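PDB 4YK2: bartonella effector protein (Bep) substrate of VirB T4SS from Bartonella clarridgeiae, which is probably exported through the VirB type IV secretion system into host cells, its BID domain, the part described here, probably serving as the secretion signal. Local coordinates for residues L76-A87 / R99-V110. Residues are numbered along the deposited sequence; the frame is centred on the assembly and turned at random.
Sequences LTNSPESFAKLA and RKQAEKNISKLV
At the end of helix 69-78 the CA atoms of Leu76 and Thr77 lie closest to those of Val110 and Ile106, and the chain then runs through a short 3-10 turn and a loop to bring Ala87 beside Arg99, their CA atoms 5.5 Å apart. In the BID domain, a four-helix bundle topped with a hook, this is probably the hook end, where the kink between helices 97-103 and 106-123 meets the loop leading to the small hairpin 90-95. Along the bundle side, Leu76 CD2 lies 3.7 Å from Val110 CG2 and also touches Leu109. Ile106 sends CD1 crosswise onto the proline ring, 3.7 Å from Pro80 CG, while its CG2 branch rests against Leu76 O. Leu86 packs with CD1 on the Glu103 CG methylene and CB over one face of the Arg99 guanidinium, 3.5 Å from NE. Two bends, at chi2 (60°) and chi3 (57°), fold the arginine back against the loop. NH2 bonds weakly to Leu86 O and also reaches Gly88 O. In the conformer modelled here, Glu81 OE2 accepts the Leu86 N-H, tying segment 80-82 to the loop, and makes a long, out-of-plane salt bridge to Arg99 NH1. The straighter grip is Arg99 NE to Ala87 O, 2.8 Å, almost in the guanidinium plane but 38° out of the carbonyl plane.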
ATOM      1  N   LEU A  76       2.010  -5.210   8.373  1.00 21.25           N
ATOM      2  CA  LEU A  76       1.675  -5.822   7.088  1.00 22.35           C
ATOM      3  C   LEU A  76       2.676  -6.922   6.720  1.00 24.71           C
ATOM      4  O   LEU A  76       2.300  -7.966   6.176  1.00 24.84           O
ATOM      5  CB  LEU A  76       1.631  -4.757   5.988  1.00 21.71           C
ATOM      6  CG  LEU A  76       1.106  -5.190   4.625  1.00 21.96           C
ATOM      7  CD1 LEU A  76      -0.266  -5.819   4.747  1.00 26.21           C
ATOM      8  CD2 LEU A  76       1.052  -3.972   3.672  1.00 18.26           C
ATOM      9  N   THR A  77       3.948  -6.668   7.023  1.00 23.17           N
ATOM     10  CA  THR A  77       5.038  -7.595   6.729  1.00 22.92           C
ATOM     11  C   THR A  77       4.965  -8.842   7.586  1.00 29.09           C
ATOM     12  O   THR A  77       5.095  -9.958   7.079  1.00 28.06           O
ATOM     13  CB  THR A  77       6.418  -6.929   6.947  1.00 25.78           C
ATOM     14  OG1 THR A  77       6.579  -5.848   6.013  1.00 26.18           O
ATOM     15  CG2 THR A  77       7.557  -7.943   6.769  1.00 26.79           C
ATOM     16  N   ASN A  78       4.729  -8.639   8.880  1.00 26.99           N
ATOM     17  CA  ASN A  78       4.860  -9.700   9.864  1.00 30.60           C
ATOM     18  C   ASN A  78       3.522 -10.314  10.304  1.00 31.20           C
ATOM     19  O   ASN A  78       3.483 -11.466  10.714  1.00 29.95           O
ATOM     20  CB  ASN A  78       5.621  -9.166  11.076  1.00 30.19           C
ATOM     21  CG  ASN A  78       7.067  -8.863  10.742  1.00 32.87           C
ATOM     22  OD1 ASN A  78       7.884  -9.768  10.625  1.00 44.52           O
ATOM     23  ND2 ASN A  78       7.387  -7.590  10.593  1.00 34.01           N
ATOM     24  N   SER A  79       2.434  -9.554  10.218  1.00 26.24           N
ATOM     25  CA  SER A  79       1.114 -10.060  10.618  0.57 28.84           C
ATOM     26  C   SER A  79       0.018  -9.516   9.708  1.00 27.06           C
ATOM     27  O   SER A  79      -0.909  -8.853  10.178  1.00 24.02           O
ATOM     28  CB  SER A  79       0.790  -9.684  12.072  0.57 29.01           C
ATOM     29  OG  SER A  79       1.849 -10.007  12.953  0.57 31.50           O
ATOM     30  N   PRO A  80       0.108  -9.795   8.399  1.00 27.25           N
ATOM     31  CA  PRO A  80      -0.877  -9.224   7.476  1.00 23.35           C
ATOM     32  C   PRO A  80      -2.330  -9.583   7.785  1.00 23.72           C
ATOM     33  O   PRO A  80      -3.215  -8.779   7.491  1.00 19.84           O
ATOM     34  CB  PRO A  80      -0.455  -9.808   6.117  1.00 25.80           C
ATOM     35  CG  PRO A  80       0.328 -11.022   6.456  1.00 26.91           C
ATOM     36  CD  PRO A  80       1.080 -10.641   7.686  1.00 24.76           C
ATOM     37  N   GLU A  81      -2.584 -10.747   8.381  1.00 23.58           N
ATOM     38  CA  GLU A  81      -3.979 -11.120   8.621  0.52 24.92           C
ATOM     39  C   GLU A  81      -4.558 -10.364   9.836  1.00 25.26           C
ATOM     40  O   GLU A  81      -5.736 -10.475  10.133  1.00 25.00           O
ATOM     41  CB  GLU A  81      -4.125 -12.658   8.744  0.52 24.98           C
ATOM     42  CG  GLU A  81      -4.077 -13.339   7.342  0.52 23.68           C
ATOM     43  CD  GLU A  81      -4.413 -14.834   7.310  0.52 29.20           C
ATOM     44  OE1 GLU A  81      -3.916 -15.580   8.187  0.52 27.60           O
ATOM     45  OE2 GLU A  81      -5.158 -15.267   6.383  0.52 17.74           O
ATOM     46  N   SER A  82      -3.748  -9.528  10.479  1.00 24.73           N
ATOM     47  CA  SER A  82      -4.279  -8.527  11.412  1.00 24.70           C
ATOM     48  C   SER A  82      -5.252  -7.593  10.702  1.00 24.88           C
ATOM     49  O   SER A  82      -6.214  -7.123  11.299  1.00 22.35           O
ATOM     50  CB  SER A  82      -3.154  -7.683  12.033  1.00 23.10           C
ATOM     51  OG  SER A  82      -2.404  -8.448  12.955  1.00 33.00           O
ATOM     52  N   PHE A  83      -4.992  -7.298   9.426  1.00 17.93           N
ATOM     53  CA  PHE A  83      -5.848  -6.369   8.698  1.00 16.88           C
ATOM     54  C   PHE A  83      -7.093  -7.063   8.133  1.00 21.33           C
ATOM     55  O   PHE A  83      -8.204  -6.533   8.208  1.00 22.10           O
ATOM     56  CB  PHE A  83      -5.051  -5.674   7.567  1.00 18.01           C
ATOM     57  CG  PHE A  83      -3.923  -4.811   8.071  1.00 23.75           C
ATOM     58  CD1 PHE A  83      -4.187  -3.660   8.803  1.00 23.99           C
ATOM     59  CD2 PHE A  83      -2.603  -5.142   7.810  1.00 25.24           C
ATOM     60  CE1 PHE A  83      -3.159  -2.869   9.283  1.00 22.26           C
ATOM     61  CE2 PHE A  83      -1.564  -4.340   8.267  1.00 25.23           C
ATOM     62  CZ  PHE A  83      -1.840  -3.200   8.997  1.00 25.42           C
ATOM     63  N   ALA A  84      -6.896  -8.241   7.555  1.00 21.35           N
ATOM     64  CA  ALA A  84      -7.981  -9.032   6.988  1.00 23.93           C
ATOM     65  C   ALA A  84      -7.422 -10.393   6.636  1.00 21.07           C
ATOM     66  O   ALA A  84      -6.210 -10.555   6.531  1.00 24.21           O
ATOM     67  CB  ALA A  84      -8.571  -8.362   5.746  1.00 24.24           C
ATOM     68  N   LYS A  85      -8.301 -11.368   6.437  1.00 21.28           N
ATOM     69  CA  LYS A  85      -7.877 -12.677   5.945  1.00 24.56           C
ATOM     70  C   LYS A  85      -7.219 -12.529   4.570  1.00 24.71           C
ATOM     71  O   LYS A  85      -7.681 -11.743   3.746  1.00 23.45           O
ATOM     72  CB  LYS A  85      -9.077 -13.630   5.861  1.00 25.61           C
ATOM     73  CG  LYS A  85      -8.715 -15.028   5.408  1.00 36.66           C
ATOM     74  CD  LYS A  85      -9.831 -16.009   5.709  1.00 49.37           C
ATOM     75  CE  LYS A  85     -10.800 -16.089   4.560  1.00 56.13           C
ATOM     76  NZ  LYS A  85     -10.137 -16.671   3.362  1.00 63.70           N
ATOM     77  N   LEU A  86      -6.140 -13.262   4.325  1.00 21.94           N
ATOM     78  CA  LEU A  86      -5.503 -13.222   3.009  1.00 25.55           C
ATOM     79  C   LEU A  86      -6.397 -13.882   1.967  1.00 25.77           C
ATOM     80  O   LEU A  86      -7.192 -14.774   2.296  1.00 24.25           O
ATOM     81  CB  LEU A  86      -4.146 -13.920   3.040  1.00 25.21           C
ATOM     82  CG  LEU A  86      -3.069 -13.341   3.954  1.00 30.90           C
ATOM     83  CD1 LEU A  86      -1.793 -14.152   3.817  1.00 33.39           C
ATOM     84  CD2 LEU A  86      -2.821 -11.886   3.636  1.00 27.12           C
ATOM     85  N   ALA A  87      -6.272 -13.450   0.718  1.00 20.65           N
ATOM     86  CA  ALA A  87      -7.006 -14.073  -0.380  1.00 24.71           C
ATOM     87  C   ALA A  87      -6.600 -15.533  -0.505  1.00 28.51           C
ATOM     88  O   ALA A  87      -5.518 -15.917  -0.068  1.00 26.96           O
ATOM     89  CB  ALA A  87      -6.755 -13.338  -1.686  1.00 25.02           C
ATOM     90  N   ARG A  99      -3.773 -18.275  -2.461  1.00 28.83           N
ATOM     91  CA  ARG A  99      -3.115 -17.902  -1.215  1.00 27.21           C
ATOM     92  C   ARG A  99      -1.620 -17.676  -1.433  1.00 27.63           C
ATOM     93  O   ARG A  99      -1.042 -16.744  -0.877  1.00 24.79           O
ATOM     94  CB  ARG A  99      -3.323 -18.970  -0.141  1.00 22.13           C
ATOM     95  CG  ARG A  99      -2.568 -18.686   1.153  1.00 23.10           C
ATOM     96  CD  ARG A  99      -2.998 -17.360   1.787  1.00 24.14           C
ATOM     97  NE  ARG A  99      -4.440 -17.303   2.056  1.00 25.88           N
ATOM     98  CZ  ARG A  99      -5.014 -17.698   3.192  1.00 30.72           C
ATOM     99  NH1 ARG A  99      -4.278 -18.191   4.185  1.00 23.71           N
ATOM    100  NH2 ARG A  99      -6.331 -17.604   3.338  1.00 28.36           N
ATOM    101  N   LYS A 100      -0.998 -18.536  -2.231  1.00 28.88           N
ATOM    102  CA  LYS A 100       0.425 -18.399  -2.512  1.00 35.15           C
ATOM    103  C   LYS A 100       0.702 -17.088  -3.251  1.00 29.64           C
ATOM    104  O   LYS A 100       1.650 -16.391  -2.917  1.00 30.50           O
ATOM    105  CB  LYS A 100       0.941 -19.603  -3.306  1.00 34.60           C
ATOM    106  CG  LYS A 100       0.914 -20.909  -2.501  1.00 37.93           C
ATOM    107  CD  LYS A 100       1.635 -22.046  -3.215  1.00 46.05           C
ATOM    108  CE  LYS A 100       1.754 -23.275  -2.319  1.00 55.08           C
ATOM    109  NZ  LYS A 100       2.532 -24.380  -2.957  1.00 61.42           N
ATOM    110  N   GLN A 101      -0.144 -16.727  -4.213  1.00 32.26           N
ATOM    111  CA  GLN A 101       0.016 -15.439  -4.895  1.00 32.69           C
ATOM    112  C   GLN A 101      -0.197 -14.265  -3.942  1.00 30.99           C
ATOM    113  O   GLN A 101       0.498 -13.260  -4.045  1.00 29.65           O
ATOM    114  CB  GLN A 101      -0.939 -15.310  -6.083  1.00 38.09           C
ATOM    115  CG  GLN A 101      -0.538 -16.135  -7.305  1.00 55.52           C
ATOM    116  CD  GLN A 101       0.923 -15.946  -7.698  1.00 65.51           C
ATOM    117  OE1 GLN A 101       1.729 -16.883  -7.633  1.00 65.32           O
ATOM    118  NE2 GLN A 101       1.272 -14.729  -8.109  1.00 70.01           N
ATOM    119  N   ALA A 102      -1.159 -14.388  -3.026  1.00 23.27           N
ATOM    120  CA  ALA A 102      -1.395 -13.335  -2.046  1.00 22.20           C
ATOM    121  C   ALA A 102      -0.126 -13.083  -1.241  1.00 28.22           C
ATOM    122  O   ALA A 102       0.341 -11.936  -1.134  1.00 23.85           O
ATOM    123  CB  ALA A 102      -2.559 -13.705  -1.112  1.00 20.71           C
ATOM    124  N   GLU A 103       0.442 -14.163  -0.701  1.00 24.60           N
ATOM    125  CA  GLU A 103       1.638 -14.063   0.131  1.00 26.01           C
ATOM    126  C   GLU A 103       2.825 -13.494  -0.643  1.00 27.61           C
ATOM    127  O   GLU A 103       3.579 -12.686  -0.109  1.00 24.59           O
ATOM    128  CB  GLU A 103       1.998 -15.430   0.731  1.00 28.48           C
ATOM    129  CG  GLU A 103       1.030 -15.851   1.839  1.00 30.94           C
ATOM    130  CD  GLU A 103       1.420 -17.154   2.530  1.00 36.43           C
ATOM    131  OE1 GLU A 103       2.332 -17.859   2.046  1.00 38.30           O
ATOM    132  OE2 GLU A 103       0.800 -17.471   3.563  1.00 35.27           O
ATOM    133  N   LYS A 104       2.971 -13.897  -1.902  1.00 21.72           N
ATOM    134  CA  LYS A 104       4.116 -13.469  -2.704  1.00 30.28           C
ATOM    135  C   LYS A 104       4.005 -12.022  -3.162  1.00 29.71           C
ATOM    136  O   LYS A 104       4.923 -11.500  -3.784  1.00 28.60           O
ATOM    137  CB  LYS A 104       4.292 -14.369  -3.926  1.00 32.38           C
ATOM    138  CG  LYS A 104       4.831 -15.748  -3.596  1.00 49.12           C
ATOM    139  CD  LYS A 104       4.751 -16.665  -4.811  1.00 61.81           C
ATOM    140  CE  LYS A 104       4.999 -18.117  -4.427  1.00 70.51           C
ATOM    141  NZ  LYS A 104       4.887 -19.029  -5.600  1.00 75.38           N
ATOM    142  N   ASN A 105       2.899 -11.362  -2.845  1.00 28.21           N
ATOM    143  CA  ASN A 105       2.755  -9.970  -3.246  1.00 26.09           C
ATOM    144  C   ASN A 105       2.770  -9.004  -2.073  1.00 27.85           C
ATOM    145  O   ASN A 105       2.695  -7.797  -2.264  1.00 27.58           O
ATOM    146  CB  ASN A 105       1.482  -9.798  -4.072  1.00 27.53           C
ATOM    147  CG  ASN A 105       1.702 -10.160  -5.526  1.00 31.28           C
ATOM    148  OD1 ASN A 105       2.167  -9.339  -6.303  1.00 30.41           O
ATOM    149  ND2 ASN A 105       1.413 -11.406  -5.886  1.00 30.04           N
ATOM    150  N   ILE A 106       2.887  -9.535  -0.859  1.00 24.43           N
ATOM    151  CA  ILE A 106       2.945  -8.691   0.324  1.00 22.00           C
ATOM    152  C   ILE A 106       4.176  -7.764   0.290  1.00 28.63           C
ATOM    153  O   ILE A 106       4.063  -6.562   0.557  1.00 22.93           O
ATOM    154  CB  ILE A 106       2.901  -9.565   1.589  1.00 28.42           C
ATOM    155  CG1 ILE A 106       1.461 -10.072   1.789  1.00 27.40           C
ATOM    156  CG2 ILE A 106       3.375  -8.800   2.804  1.00 29.16           C
ATOM    157  CD1 ILE A 106       1.298 -11.046   2.920  1.00 33.30           C
ATOM    158  N   SER A 107       5.342  -8.312  -0.054  1.00 24.72           N
ATOM    159  CA  SER A 107       6.555  -7.501  -0.155  1.00 30.35           C
ATOM    160  C   SER A 107       6.357  -6.267  -1.067  1.00 29.23           C
ATOM    161  O   SER A 107       6.693  -5.144  -0.685  1.00 24.28           O
ATOM    162  CB  SER A 107       7.718  -8.362  -0.665  1.00 31.57           C
ATOM    163  OG  SER A 107       8.923  -7.626  -0.686  1.00 38.54           O
ATOM    164  N   LYS A 108       5.781  -6.468  -2.250  1.00 28.85           N
ATOM    165  CA  LYS A 108       5.608  -5.347  -3.169  0.57 31.80           C
ATOM    166  C   LYS A 108       4.515  -4.390  -2.682  1.00 26.80           C
ATOM    167  O   LYS A 108       4.600  -3.187  -2.930  1.00 25.17           O
ATOM    168  CB  LYS A 108       5.308  -5.847  -4.587  0.57 32.88           C
ATOM    169  CG  LYS A 108       6.555  -6.332  -5.360  0.57 35.22           C
ATOM    170  CD  LYS A 108       7.445  -5.172  -5.830  0.57 36.30           C
ATOM    171  CE  LYS A 108       8.605  -5.657  -6.704  0.57 33.36           C
ATOM    172  NZ  LYS A 108       9.295  -4.535  -7.399  0.57 31.62           N
ATOM    173  N   LEU A 109       3.513  -4.902  -1.971  1.00 21.66           N
ATOM    174  CA  LEU A 109       2.491  -4.030  -1.390  1.00 22.36           C
ATOM    175  C   LEU A 109       3.129  -3.097  -0.344  1.00 22.41           C
ATOM    176  O   LEU A 109       2.871  -1.894  -0.326  1.00 26.26           O
ATOM    177  CB  LEU A 109       1.352  -4.856  -0.766  1.00 18.07           C
ATOM    178  CG  LEU A 109       0.226  -4.109  -0.036  1.00 21.24           C
ATOM    179  CD1 LEU A 109      -0.380  -3.009  -0.899  1.00 18.95           C
ATOM    180  CD2 LEU A 109      -0.868  -5.090   0.420  1.00 17.10           C
ATOM    181  N   VAL A 110       3.978  -3.651   0.515  1.00 22.07           N
ATOM    182  CA  VAL A 110       4.713  -2.835   1.483  1.00 21.71           C
ATOM    183  C   VAL A 110       5.563  -1.750   0.778  1.00 25.15           C
ATOM    184  O   VAL A 110       5.581  -0.588   1.195  1.00 22.36           O
ATOM    185  CB  VAL A 110       5.581  -3.740   2.390  1.00 24.62           C
ATOM    186  CG1 VAL A 110       6.527  -2.925   3.261  1.00 24.83           C
ATOM    187  CG2 VAL A 110       4.671  -4.670   3.248  1.00 22.51           C
TER
HETATM  188  O   HOH W   1      -6.697 -18.370   6.375  1.00 42.53           O